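Local coordinates for hypothetical protein XAC2396 (Xanthomonas axonopodis pv. citri, PDB 2G3W), which is of unknown function but has a compact fold built around a variation of the PD-(D/E)XK nuclease motif, at residues P33-T36 / V42-L45; T114-H119 / M175-P180; W70-D73 / D77-L80; S136-A141 / G168-T173. All blocks are in the same frame, centred on the assembly; numbering follows the deposited sequence.

Interaction 1 of 4, residues P33-T36 / V42-L45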
loop_
_atom_site.group_PDB
_atom_site.type_symbol
_atom_site.label_atom_id
_atom_site.label_comp_id
_atom_site.label_asym_id
_atom_site.label_seq_id
_atom_site.Cartn_x
_atom_site.Cartn_y
_atom_site.Cartn_z
ATOM N N PRO A 33 22.193 7.507 24.277
ATOM C CA PRO A 33 23.483 7.899 23.700
ATOM C C PRO A 33 23.810 7.233 22.350
ATOM O O PRO A 33 24.512 7.831 21.555
ATOM C CB PRO A 33 24.490 7.492 24.782
ATOM C CG PRO A 33 23.705 7.479 26.029
ATOM C CD PRO A 33 22.340 7.020 25.662
ATOM N N SER A 34 23.288 6.035 22.080
ATOM C CA SER A 34 23.510 5.370 20.780
ATOM C C SER A 34 22.477 5.717 19.687
ATOM O O SER A 34 22.575 5.240 18.523
ATOM C CB SER A 34 23.628 3.840 20.958
ATOM O OG SER A 34 24.790 3.495 21.705
ATOM N N GLU A 35 21.501 6.561 20.033
ATOM C CA GLU A 35 20.416 6.922 19.111
ATOM C C GLU A 35 20.736 8.228 18.414
ATOM O O GLU A 35 20.939 9.248 19.075
ATOM C CB GLU A 35 19.090 7.044 19.879
ATOM C CG GLU A 35 17.862 7.445 19.036
ATOM C CD GLU A 35 16.581 7.333 19.851
ATOM O OE1 GLU A 35 16.662 7.621 21.059
ATOM O OE2 GLU A 35 15.503 6.945 19.315
ATOM N N THR A 36 20.778 8.200 17.083
ATOM C CA THR A 36 21.093 9.404 16.294
ATOM C C THR A 36 19.925 10.361 16.342
ATOM O O THR A 36 18.784 9.947 16.643
ATOM C CB THR A 36 21.342 9.092 14.800
ATOM O OG1 THR A 36 20.224 8.357 14.264
ATOM C CG2 THR A 36 22.642 8.313 14.605
ATOM N N VAL A 42 12.644 9.885 13.597
ATOM C CA VAL A 42 11.841 8.780 13.024
ATOM C C VAL A 42 10.910 8.242 14.121
ATOM O O VAL A 42 9.727 7.949 13.836
ATOM C CB VAL A 42 12.694 7.637 12.439
ATOM C CG1 VAL A 42 11.816 6.429 12.010
ATOM C CG2 VAL A 42 13.463 8.112 11.192
ATOM N N ARG A 43 11.400 8.148 15.374
ATOM C CA ARG A 43 10.513 7.717 16.460
ATOM C C ARG A 43 9.391 8.725 16.702
ATOM O O ARG A 43 8.242 8.362 16.950
ATOM C CB ARG A 43 11.248 7.568 17.784
ATOM C CG ARG A 43 12.231 6.430 17.943
ATOM C CD ARG A 43 12.179 6.083 19.473
ATOM N NE ARG A 43 13.074 6.978 20.225
ATOM C CZ ARG A 43 12.856 7.490 21.424
ATOM N NH1 ARG A 43 11.700 7.309 22.067
ATOM N NH2 ARG A 43 13.797 8.267 21.957
ATOM N N LEU A 44 9.738 10.009 16.690
ATOM C CA LEU A 44 8.728 11.053 16.818
ATOM C C LEU A 44 7.725 10.965 15.661
ATOM O O LEU A 44 6.516 10.995 15.875
ATOM C CB LEU A 44 9.379 12.436 16.873
ATOM C CG LEU A 44 8.404 13.574 17.111
ATOM C CD1 LEU A 44 7.741 13.406 18.506
ATOM C CD2 LEU A 44 9.118 14.894 16.962
ATOM N N LEU A 45 8.224 10.865 14.435
ATOM C CA LEU A 45 7.348 10.670 13.274
ATOM C C LEU A 45 6.448 9.417 13.447
ATOM O O LEU A 45 5.258 9.445 13.076
ATOM C CB LEU A 45 8.181 10.608 11.958
ATOM C CG LEU A 45 7.426 10.263 10.671
ATOM C CD1 LEU A 45 6.368 11.260 10.311
ATOM C CD2 LEU A 45 8.405 10.062 9.512
#

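Interaction 2 of 4, residues T114-H119 / M175-P180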
loop_
_atom_site.group_PDB
_atom_site.type_symbol
_atom_site.label_atom_id
_atom_site.label_comp_id
_atom_site.label_asym_id
_atom_site.label_seq_id
_atom_site.Cartn_x
_atom_site.Cartn_y
_atom_site.Cartn_z
ATOM N N THR A 114 16.994 -3.620 -0.227
ATOM C CA THR A 114 17.624 -4.935 -0.304
ATOM C C THR A 114 17.069 -5.910 0.754
ATOM O O THR A 114 16.725 -7.054 0.429
ATOM C CB THR A 114 19.138 -4.832 -0.241
ATOM O OG1 THR A 114 19.513 -4.254 1.016
ATOM C CG2 THR A 114 19.619 -3.949 -1.364
ATOM N N TRP A 115 16.945 -5.437 1.983
ATOM C CA TRP A 115 16.291 -6.179 3.067
ATOM C C TRP A 115 14.877 -6.652 2.647
ATOM O O TRP A 115 14.549 -7.842 2.737
ATOM C CB TRP A 115 16.212 -5.323 4.326
ATOM C CG TRP A 115 15.412 -5.938 5.454
ATOM C CD1 TRP A 115 15.846 -6.853 6.371
ATOM C CD2 TRP A 115 14.056 -5.621 5.815
ATOM N NE1 TRP A 115 14.831 -7.152 7.264
ATOM C CE2 TRP A 115 13.724 -6.413 6.941
ATOM C CE3 TRP A 115 13.082 -4.792 5.263
ATOM C CZ2 TRP A 115 12.464 -6.376 7.542
ATOM C CZ3 TRP A 115 11.810 -4.756 5.868
ATOM C CH2 TRP A 115 11.519 -5.551 6.988
ATOM N N TRP A 116 14.080 -5.744 2.125
ATOM C CA TRP A 116 12.753 -6.159 1.654
ATOM C C TRP A 116 12.797 -7.246 0.588
ATOM O O TRP A 116 12.178 -8.290 0.732
ATOM C CB TRP A 116 11.910 -4.965 1.174
ATOM C CG TRP A 116 10.609 -5.475 0.623
ATOM C CD1 TRP A 116 10.273 -5.653 -0.694
ATOM C CD2 TRP A 116 9.528 -5.985 1.394
ATOM N NE1 TRP A 116 8.992 -6.198 -0.779
ATOM C CE2 TRP A 116 8.536 -6.436 0.495
ATOM C CE3 TRP A 116 9.294 -6.099 2.777
ATOM C CZ2 TRP A 116 7.307 -6.973 0.935
ATOM C CZ3 TRP A 116 8.083 -6.654 3.215
ATOM C CH2 TRP A 116 7.108 -7.091 2.284
ATOM N N LYS A 117 13.539 -7.025 -0.485
ATOM C CA LYS A 117 13.557 -7.981 -1.574
ATOM C C LYS A 117 14.106 -9.349 -1.110
ATOM O O LYS A 117 13.643 -10.400 -1.588
ATOM C CB LYS A 117 14.371 -7.425 -2.757
ATOM C CG LYS A 117 13.813 -6.151 -3.456
ATOM C CD LYS A 117 14.584 -5.964 -4.787
ATOM C CE LYS A 117 14.518 -4.528 -5.329
ATOM N NZ LYS A 117 15.034 -4.486 -6.753
ATOM N N LYS A 118 15.075 -9.335 -0.193
ATOM C CA LYS A 118 15.585 -10.561 0.439
ATOM C C LYS A 118 14.527 -11.352 1.225
ATOM O O LYS A 118 14.433 -12.587 1.099
ATOM C CB LYS A 118 16.766 -10.273 1.369
ATOM C CG LYS A 118 17.388 -11.567 1.928
ATOM C CD LYS A 118 18.575 -11.302 2.850
ATOM C CE LYS A 118 19.116 -12.611 3.478
ATOM N NZ LYS A 118 19.466 -13.667 2.452
ATOM N N HIS A 119 13.750 -10.635 2.032
ATOM C CA HIS A 119 12.806 -11.235 2.971
ATOM C C HIS A 119 11.310 -11.129 2.612
ATOM O O HIS A 119 10.481 -11.575 3.394
ATOM C CB HIS A 119 12.982 -10.586 4.352
ATOM C CG HIS A 119 14.351 -10.754 4.922
ATOM N ND1 HIS A 119 15.164 -9.684 5.230
ATOM C CD2 HIS A 119 15.057 -11.869 5.235
ATOM C CE1 HIS A 119 16.303 -10.132 5.726
ATOM N NE2 HIS A 119 16.266 -11.452 5.736
HETATM N N MSE A 175 6.050 4.273 2.289
HETATM C CA MSE A 175 5.738 3.200 1.375
HETATM C C MSE A 175 5.277 1.964 2.173
HETATM O O MSE A 175 5.984 1.467 3.017
HETATM C CB MSE A 175 6.918 2.918 0.404
HETATM C CG MSE A 175 6.847 1.561 -0.294
HETATM SE SE MSE A 175 5.389 1.466 -1.576
HETATM C CE MSE A 175 5.488 -0.530 -1.885
ATOM N N VAL A 176 4.075 1.478 1.886
ATOM C CA VAL A 176 3.571 0.311 2.601
ATOM C C VAL A 176 3.997 -0.978 1.859
ATOM O O VAL A 176 3.462 -1.289 0.798
ATOM C CB VAL A 176 2.058 0.387 2.773
ATOM C CG1 VAL A 176 1.565 -0.791 3.592
ATOM C CG2 VAL A 176 1.673 1.728 3.467
ATOM N N ARG A 177 4.996 -1.680 2.389
ATOM C CA ARG A 177 5.427 -2.966 1.853
ATOM C C ARG A 177 4.471 -4.100 2.201
ATOM O O ARG A 177 4.369 -5.063 1.478
ATOM C CB ARG A 177 6.823 -3.317 2.406
ATOM C CG ARG A 177 7.907 -2.275 2.095
ATOM C CD ARG A 177 8.344 -2.361 0.651
ATOM N NE ARG A 177 9.581 -1.589 0.390
ATOM C CZ ARG A 177 10.029 -1.301 -0.830
ATOM N NH1 ARG A 177 9.345 -1.703 -1.896
ATOM N NH2 ARG A 177 11.158 -0.613 -1.003
ATOM N N GLN A 178 3.811 -4.021 3.348
ATOM C CA GLN A 178 2.893 -5.079 3.757
ATOM C C GLN A 178 1.936 -4.478 4.758
ATOM O O GLN A 178 2.364 -3.660 5.544
ATOM C CB GLN A 178 3.673 -6.217 4.425
ATOM C CG GLN A 178 2.817 -7.480 4.632
ATOM C CD GLN A 178 3.616 -8.740 4.926
ATOM O OE1 GLN A 178 4.626 -8.992 4.291
ATOM N NE2 GLN A 178 3.124 -9.562 5.857
ATOM N N ALA A 179 0.657 -4.855 4.725
ATOM C CA ALA A 179 -0.282 -4.414 5.760
ATOM C C ALA A 179 -1.160 -5.592 6.160
ATOM O O ALA A 179 -1.419 -6.449 5.321
ATOM C CB ALA A 179 -1.127 -3.240 5.249
ATOM N N PRO A 180 -1.605 -5.664 7.443
ATOM C CA PRO A 180 -2.556 -6.719 7.837
ATOM C C PRO A 180 -3.835 -6.745 6.986
ATOM O O PRO A 180 -4.306 -5.698 6.551
ATOM C CB PRO A 180 -2.942 -6.360 9.285
ATOM C CG PRO A 180 -1.913 -5.422 9.777
ATOM C CD PRO A 180 -1.187 -4.819 8.580
#

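Interaction 3 of 4, residues W70-D73 / D77-L80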
loop_
_atom_site.group_PDB
_atom_site.type_symbol
_atom_site.label_atom_id
_atom_site.label_comp_id
_atom_site.label_asym_id
_atom_site.label_seq_id
_atom_site.Cartn_x
_atom_site.Cartn_y
_atom_site.Cartn_z
ATOM N N TRP A 70 4.796 1.311 21.659
ATOM C CA TRP A 70 3.699 0.351 21.831
ATOM C C TRP A 70 2.455 0.916 22.493
ATOM O O TRP A 70 2.532 1.886 23.263
ATOM C CB TRP A 70 4.138 -0.916 22.573
ATOM C CG TRP A 70 4.849 -0.751 23.905
ATOM C CD1 TRP A 70 5.232 0.408 24.525
ATOM C CD2 TRP A 70 5.300 -1.823 24.738
ATOM N NE1 TRP A 70 5.873 0.115 25.723
ATOM C CE2 TRP A 70 5.937 -1.250 25.861
ATOM C CE3 TRP A 70 5.251 -3.226 24.623
ATOM C CZ2 TRP A 70 6.501 -2.030 26.879
ATOM C CZ3 TRP A 70 5.811 -3.997 25.633
ATOM C CH2 TRP A 70 6.420 -3.392 26.753
ATOM N N ARG A 71 1.328 0.324 22.116
ATOM C CA ARG A 71 0.066 0.523 22.810
ATOM C C ARG A 71 -0.293 -0.829 23.425
ATOM O O ARG A 71 -0.284 -1.864 22.743
ATOM C CB ARG A 71 -1.013 1.000 21.849
ATOM C CG ARG A 71 -2.357 1.172 22.543
ATOM C CD ARG A 71 -3.404 1.732 21.616
ATOM N NE ARG A 71 -3.760 0.809 20.534
ATOM C CZ ARG A 71 -3.413 0.970 19.260
ATOM N NH1 ARG A 71 -2.688 2.022 18.882
ATOM N NH2 ARG A 71 -3.803 0.081 18.361
ATOM N N ARG A 72 -0.556 -0.830 24.719
ATOM C CA ARG A 72 -0.896 -2.064 25.408
ATOM C C ARG A 72 -2.327 -2.007 25.942
ATOM O O ARG A 72 -2.779 -0.950 26.382
ATOM C CB ARG A 72 0.098 -2.314 26.543
ATOM C CG ARG A 72 1.505 -2.642 26.062
ATOM C CD ARG A 72 2.437 -2.654 27.251
ATOM N NE ARG A 72 2.911 -1.297 27.518
ATOM C CZ ARG A 72 3.639 -0.939 28.567
ATOM N NH1 ARG A 72 3.979 -1.833 29.470
ATOM N NH2 ARG A 72 4.030 0.323 28.697
ATOM N N ASP A 73 -3.053 -3.121 25.893
ATOM C CA ASP A 73 -4.440 -3.085 26.338
ATOM C C ASP A 73 -4.504 -2.882 27.854
ATOM O O ASP A 73 -3.453 -2.806 28.514
ATOM C CB ASP A 73 -5.246 -4.326 25.892
ATOM C CG ASP A 73 -4.716 -5.635 26.477
ATOM O OD1 ASP A 73 -4.105 -5.621 27.572
ATOM O OD2 ASP A 73 -4.928 -6.695 25.832
ATOM N N ASP A 77 -1.292 -6.610 27.681
ATOM C CA ASP A 77 -0.795 -7.250 26.453
ATOM C C ASP A 77 -0.708 -6.293 25.268
ATOM O O ASP A 77 -1.617 -5.500 25.064
ATOM C CB ASP A 77 -1.643 -8.479 26.136
ATOM C CG ASP A 77 -1.696 -9.438 27.312
ATOM O OD1 ASP A 77 -0.618 -9.659 27.910
ATOM O OD2 ASP A 77 -2.797 -9.945 27.656
ATOM N N PRO A 78 0.405 -6.342 24.500
ATOM C CA PRO A 78 0.565 -5.415 23.385
ATOM C C PRO A 78 -0.513 -5.518 22.308
ATOM O O PRO A 78 -0.762 -6.614 21.759
ATOM C CB PRO A 78 1.945 -5.789 22.824
ATOM C CG PRO A 78 2.657 -6.383 23.959
ATOM C CD PRO A 78 1.598 -7.196 24.638
ATOM N N ASP A 79 -1.151 -4.382 22.025
ATOM C CA ASP A 79 -2.048 -4.231 20.867
ATOM C C ASP A 79 -1.280 -3.843 19.614
ATOM O O ASP A 79 -1.608 -4.264 18.492
ATOM C CB ASP A 79 -3.134 -3.172 21.142
ATOM C CG ASP A 79 -4.385 -3.760 21.696
ATOM O OD1 ASP A 79 -4.643 -4.956 21.418
ATOM O OD2 ASP A 79 -5.124 -3.040 22.427
ATOM N N LEU A 80 -0.251 -3.034 19.808
ATOM C CA LEU A 80 0.531 -2.518 18.712
ATOM C C LEU A 80 1.968 -2.438 19.176
ATOM O O LEU A 80 2.242 -1.891 20.242
ATOM C CB LEU A 80 0.050 -1.119 18.310
ATOM C CG LEU A 80 0.728 -0.475 17.079
ATOM C CD1 LEU A 80 0.322 -1.161 15.791
ATOM C CD2 LEU A 80 0.366 1.013 17.044
#

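Interaction 4 of 4, residues S136-A141 / G168-T173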
loop_
_atom_site.group_PDB
_atom_site.type_symbol
_atom_site.label_atom_id
_atom_site.label_comp_id
_atom_site.label_asym_id
_atom_site.label_seq_id
_atom_site.Cartn_x
_atom_site.Cartn_y
_atom_site.Cartn_z
ATOM N N SER A 136 15.130 7.649 2.890
ATOM C CA SER A 136 16.241 7.956 3.805
ATOM C C SER A 136 16.697 9.412 3.726
ATOM O O SER A 136 17.226 9.956 4.691
ATOM C CB SER A 136 17.447 7.053 3.542
ATOM O OG SER A 136 17.839 7.118 2.194
ATOM N N GLN A 137 16.547 10.037 2.564
ATOM C CA GLN A 137 16.977 11.431 2.438
ATOM C C GLN A 137 16.034 12.333 3.224
ATOM O O GLN A 137 16.461 13.315 3.829
ATOM C CB GLN A 137 17.083 11.853 0.985
ATOM C CG GLN A 137 18.359 11.361 0.354
ATOM C CD GLN A 137 18.449 11.709 -1.095
ATOM O OE1 GLN A 137 17.581 11.326 -1.894
ATOM N NE2 GLN A 137 19.496 12.441 -1.459
ATOM N N ALA A 138 14.759 11.959 3.245
ATOM C CA ALA A 138 13.748 12.717 4.004
ATOM C C ALA A 138 13.912 12.582 5.528
ATOM O O ALA A 138 13.843 13.580 6.254
ATOM C CB ALA A 138 12.312 12.321 3.547
ATOM N N THR A 139 14.165 11.361 6.008
ATOM C CA THR A 139 14.422 11.127 7.426
ATOM C C THR A 139 15.680 11.882 7.866
ATOM O O THR A 139 15.722 12.467 8.958
ATOM C CB THR A 139 14.481 9.599 7.775
ATOM O OG1 THR A 139 15.471 8.946 6.969
ATOM C CG2 THR A 139 13.128 8.940 7.475
ATOM N N GLU A 140 16.689 11.918 6.997
ATOM C CA GLU A 140 17.923 12.623 7.338
ATOM C C GLU A 140 17.711 14.142 7.426
ATOM O O GLU A 140 18.268 14.808 8.310
ATOM C CB GLU A 140 19.018 12.255 6.351
ATOM C CG GLU A 140 20.386 12.780 6.745
ATOM C CD GLU A 140 21.451 12.266 5.814
ATOM O OE1 GLU A 140 21.120 11.388 4.981
ATOM O OE2 GLU A 140 22.601 12.738 5.908
ATOM N N ALA A 141 16.876 14.670 6.529
ATOM C CA ALA A 141 16.409 16.067 6.608
ATOM C C ALA A 141 15.579 16.289 7.871
ATOM O O ALA A 141 15.646 17.355 8.490
ATOM C CB ALA A 141 15.582 16.415 5.365
ATOM N N GLY A 168 11.473 24.873 9.763
ATOM C CA GLY A 168 11.713 23.940 8.654
ATOM C C GLY A 168 10.562 22.974 8.448
ATOM O O GLY A 168 9.666 22.865 9.293
ATOM N N SER A 169 10.577 22.280 7.312
ATOM C CA SER A 169 9.546 21.306 6.996
ATOM C C SER A 169 10.147 20.136 6.229
ATOM O O SER A 169 11.173 20.278 5.552
ATOM C CB SER A 169 8.418 21.959 6.191
ATOM O OG SER A 169 7.366 21.034 5.979
ATOM N N VAL A 170 9.521 18.976 6.386
ATOM C CA VAL A 170 9.823 17.768 5.610
ATOM C C VAL A 170 8.496 17.107 5.285
ATOM O O VAL A 170 7.653 16.945 6.177
ATOM C CB VAL A 170 10.688 16.764 6.415
ATOM C CG1 VAL A 170 10.935 15.446 5.605
ATOM C CG2 VAL A 170 12.006 17.401 6.855
ATOM N N THR A 171 8.320 16.744 4.010
ATOM C CA THR A 171 7.160 15.996 3.526
ATOM C C THR A 171 7.640 14.708 2.882
ATOM O O THR A 171 8.602 14.690 2.100
ATOM C CB THR A 171 6.303 16.803 2.486
ATOM O OG1 THR A 171 5.998 18.090 3.006
ATOM C CG2 THR A 171 4.988 16.105 2.167
ATOM N N LEU A 172 6.984 13.627 3.248
ATOM C CA LEU A 172 7.282 12.304 2.693
ATOM C C LEU A 172 6.036 11.425 2.600
ATOM O O LEU A 172 5.052 11.657 3.291
ATOM C CB LEU A 172 8.351 11.617 3.527
ATOM C CG LEU A 172 8.048 11.215 4.968
ATOM C CD1 LEU A 172 8.971 10.091 5.368
ATOM C CD2 LEU A 172 8.234 12.373 5.919
ATOM N N THR A 173 6.099 10.418 1.735
ATOM C CA THR A 173 5.020 9.471 1.530
ATOM C C THR A 173 5.541 8.098 1.923
ATOM O O THR A 173 6.350 7.511 1.186
ATOM C CB THR A 173 4.649 9.411 0.082
ATOM O OG1 THR A 173 4.308 10.726 -0.344
ATOM C CG2 THR A 173 3.461 8.450 -0.164
#

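Interaction 1 of 4, residues P33-T36 / V42-L45
Glu35 and Arg43 form a buried salt bridge. It ties the loop that leads into helix 37-49 to the second turn of that helix, within the compact YaeQ fold.

The charged contact is a side-on, two-pronged grip. Arg43 NE donates to Glu35 OE2 at 2.6 Å, near the guanidinium plane and on the syn lone pair of that oxygen. Arg43 NH2 donates to Glu35 OE1 at 3.1 Å, and this second bond is the more bent, with 142° at the hydrogen. Carboxylate and guanidinium are nearly coplanar, 18° apart, although the two side chains cross at about a right angle. Glu35 reaches across because CG stands opposite the backbone N and the chain runs on extended. Arg43 bends at chi3, which turns its NE edge to the acid.

Other polar bonds surround the pair. Arg39, one turn earlier on the helix, makes a second salt bridge to Glu35 OE2, so two arginines would probably favour the ionised carboxylate. Thr36 caps the start of the helix, its OG1 bonded to Arg39 N.

The bond to Glu35 OE1 is tilted from both flat groups: Arg43 NH2 meets that oxygen on its syn side, 21° out of the carboxylate plane.

Interaction 2 of 4, residues T114-H119 / M175-P180
Trp116 offers one face of its indole to the side chain of Arg177 in a CH-pi contact. It joins helix 110-123 to a classic beta bulge, in which Arg177 and Gln178 both face Val131 on strand 129-133. Arg177 CB sits over the six-membered ring, 3.6 Å from the ring centroid and only 9° off its normal. Beyond CB the arginine bends at chi2 and runs on across the same face, with CD 3.9 Å from Trp116 CG. The guanidinium ends up nearly parallel to the indole, the planes 7° apart.

Polar ties hold the arginine in this pose. Its NH2 forms a salt bridge with Glu133. Its NH1 bonds to the backbone oxygen of Tyr22 of the second subunit. The contact therefore borders the dimer interface as well as the sheet.

Gln178 meets the rim of the same tryptophan. Its amide stands steeply to the ring, 77° between planes. NE2 bonds to the backbone oxygen of Met123, and OE1 accepts from Asn24 ND2 of the second subunit. That same OE1 lies at the ring edge, near its plane, 3.7 Å from Trp116 CH2. The neighbouring backbone oxygen of Arg177 approaches Trp116 CH2 to 3.5 Å.

Interaction 3 of 4, residues W70-D73 / D77-L80
Arg71 and Leu80 pair through their backbones in the tight part of this contact. Arg71 N donates to Leu80 O at 3.0 Å. Arg71 O accepts two bonds, from Asp79 N at 2.8 Å and from Leu80 N at 3.2 Å, both in its carbonyl plane. The buried Trp70 adds to this end: its CA makes a CA-H...O contact with Leu80 O.

Side chains close both faces of the ribbon. On one, Leu80 CB lies over a face of the Arg71 guanidinium, and Arg71 NH1 comes 3.7 Å from Leu80 CD2. The bend of Arg71 at chi3 (67°) carries its head back over the leucine. On the other face, Pro78 CG touches Trp70 CE3 at 4.1 Å. Within the same strand, Arg72 NE lies over the centre of the Trp70 ring, 3.5 Å above its plane, and Arg72 NH2 forms a salt bridge with Glu56.

The turn end is looser and more exposed. Asp73 N still bonds to Asp77 O at 2.9 Å, nearly straight at 170°. The return bond, from Asp77 N to Asp73 OD1, is weak, and OD1 also takes the amide of Thr75 within the turn. The two carboxylates lie side by side, their OD2 atoms 4.3 Å apart, a mildly unfavourable pairing if both are charged.

Together these bonds form an antiparallel beta hairpin, strands 69-72 and 78-84, with a classic beta bulge where Asp79 and Leu80 both face Arg71.

Interaction 4 of 4, residues S136-A141 / G168-T173
Helix 136-141 runs nearly antiparallel to strand 168-172, at 157° between their directions and with the axes 8.4 Å apart at closest approach, and the backbones come nearest at Ala138 CA and Val170 CA, 6.6 Å apart.

Small side chains on the helix permit this approach. Val170 spreads its two methyls between successive turns. CG1 reaches Ala138, 4.0 Å from its CB and 3.5 Å from its backbone O. CG2 turns to Ala141 and lies 4.0 Å from that CB. The fork follows from chi1 at 177°, which sets CG1 opposite the backbone N and CG2 opposite the carbonyl carbon.

This is a helix lying on a beta sheet: helix 136-143 follows strand 129-133, and strand 168-176 is the neighbour of that strand in the mixed sheet. Val170 and Leu172 face the helix, while Ser169 and Thr171 point to the other face. Leu172 also touches Val161 of strand 160-165 and Leu134.

Leu172 meets the helix through its first carbon, CB to Ala138 CB at 4.0 Å. At the start of the helix, Asp135 OD1 accepts a bond from Ala138 N. Thr139 points away from the strand and touches Val42 of helix 37-49, and its OG1 is hydrogen-bonded with Glu38 OE2.

Interactions 1 and 4 touch: Val42 CG2 lies 3.8 Å from Thr139 CG2, and Leu45 CD2 lies 4.2 Å from Leu172 CD1. Helix 37-49 thus packs against both partners of interaction 4. Interactions 2 and 4 share strand 168-176, interaction 4 near its start and interaction 2 at its end, with centres 20 Å apart. Interaction 3 reaches the same sheet, but lies on the opposite side of the chain's centre from interaction 4, their nearest atoms about 17 Å apart. Of the four, interaction 2 alone touches the second subunit. No active-site residue is identified among these contacts, so any link to a nuclease-like site remains open.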